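Local coordinates for beta-galactosidase (PDB 3TTY) that hydrolyses glycosidic bonds to terminal, non-reducing beta-D-galactose residues as a TIM-barrel glycoside hydrolase that binds galactose in its active site, at the interface of chains A and B. Coordinates in Å, arbitrary orientation; residue numbers count along the deposited sequence, not the author numbering. Chains: chain A/B, Beta-galactosidase.

The interface of chains A and B. Residues chain A 102, 202-203; chain B 104, 106.
A loop-to-loop salt bridge with a water at its flank joins A:Glu102 to B:Arg104 where two subunits of the trimeric assembly meet. NH1 of the B:Arg104 guanidinium lies 2.8 Å from the carboxylate oxygen OE1 of A:Glu102, in a charged hydrogen bond. The carboxylate receives it through its anti lone pair, away from OE2, and the two flat groups are turned 13° from each other, nearly coplanar. The second terminal nitrogen, NH2, reaches the same carboxylate oxygen through water 2, which lies in plane at the guanidinium edge, 2.9 Å from NH2 and 2.9 Å from OE1. NH1 also makes a weak bond to the backbone O of A:Glu102. The arginine chain bends at its third torsion (chi3 -63°), which turns the guanidinium toward the glutamate while the aliphatic stem runs past A:Leu203. There CD2 of the leucine packs 3.6 Å from CB of B:Arg104, and the methyl of A:Ala202 comes near NH1. A leucine in place of B:Arg104 would probably leave the carboxylate of A:Glu102 without its charged mate across the interface and water 2 without its arginine donor.

B:Arg106 meets the same segment of chain A differently. The carbonyl O of A:Leu203 stands 3.3 Å above the guanidinium plane, over its centre, a face-on approach rather than an N-H bond, and one the positive charge is likely to favour. At the edge of that group, water 1 links NH1 of B:Arg106 at 3.3 Å to the backbone O of A:Ala202.

Both arginines belong to the 102-106 stretch of chain B, so the same loop serves both subunits through different residues, with the 202-203 segment added on the chain A side, and the interface as a whole is not an exact two-fold. The 102-106 loop lies between 3-10 helix 94-96 and helix 119-135, and A:Ala202 and A:Leu203 between 3-10 helix 194-196 and strand 206-207, both probably peripheral to the catalytic TIM barrel.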
loop_
_atom_site.group_PDB
_atom_site.type_symbol
_atom_site.label_atom_id
_atom_site.label_comp_id
_atom_site.label_asym_id
_atom_site.label_seq_id
_atom_site.Cartn_x
_atom_site.Cartn_y
_atom_site.Cartn_z
ATOM N N GLU A 102 -6.054 6.784 -13.067
ATOM C CA GLU A 102 -4.770 6.295 -13.543
ATOM C C GLU A 102 -4.635 6.444 -15.056
ATOM O O GLU A 102 -3.637 6.025 -15.629
ATOM C CB GLU A 102 -4.537 4.831 -13.130
ATOM C CG GLU A 102 -4.835 4.509 -11.656
ATOM C CD GLU A 102 -3.807 5.080 -10.688
ATOM O OE1 GLU A 102 -2.693 5.453 -11.123
ATOM O OE2 GLU A 102 -4.120 5.163 -9.482
ATOM N N ALA A 202 -3.272 11.123 -12.326
ATOM C CA ALA A 202 -1.934 10.555 -12.167
ATOM C C ALA A 202 -1.003 10.809 -13.360
ATOM O O ALA A 202 0.207 10.656 -13.244
ATOM C CB ALA A 202 -2.014 9.049 -11.851
ATOM N N LEU A 203 -1.563 11.186 -14.507
ATOM C CA LEU A 203 -0.747 11.455 -15.683
ATOM C C LEU A 203 -0.205 12.890 -15.666
ATOM O O LEU A 203 0.688 13.214 -16.433
ATOM C CB LEU A 203 -1.539 11.222 -16.980
ATOM C CG LEU A 203 -2.141 9.830 -17.248
ATOM C CD1 LEU A 203 -2.900 9.765 -18.596
ATOM C CD2 LEU A 203 -1.076 8.737 -17.183
ATOM N N ARG B 104 2.919 4.454 -18.584
ATOM C CA ARG B 104 1.960 5.457 -19.041
ATOM C C ARG B 104 2.623 6.717 -19.607
ATOM O O ARG B 104 3.568 7.258 -19.021
ATOM C CB ARG B 104 1.053 5.864 -17.888
ATOM C CG ARG B 104 0.252 4.723 -17.302
ATOM C CD ARG B 104 -0.474 5.188 -16.069
ATOM N NE ARG B 104 0.469 5.598 -15.037
ATOM C CZ ARG B 104 0.134 5.834 -13.774
ATOM N NH1 ARG B 104 -1.129 5.707 -13.385
ATOM N NH2 ARG B 104 1.063 6.186 -12.902
ATOM N N ARG B 106 2.847 10.424 -19.865
ATOM C CA ARG B 106 2.357 11.555 -19.073
ATOM C C ARG B 106 1.755 12.655 -19.932
ATOM O O ARG B 106 1.955 12.686 -21.149
ATOM C CB ARG B 106 3.458 12.138 -18.184
ATOM C CG ARG B 106 3.858 11.238 -17.026
ATOM C CD ARG B 106 4.922 11.892 -16.166
ATOM N NE ARG B 106 4.558 13.268 -15.823
ATOM C CZ ARG B 106 3.712 13.617 -14.854
ATOM N NH1 ARG B 106 3.126 12.689 -14.093
ATOM N NH2 ARG B 106 3.464 14.906 -14.637
HETATM O O HOH W 1 2.857 9.404 -14.224
HETATM O O HOH W 2 -0.093 6.285 -10.275
#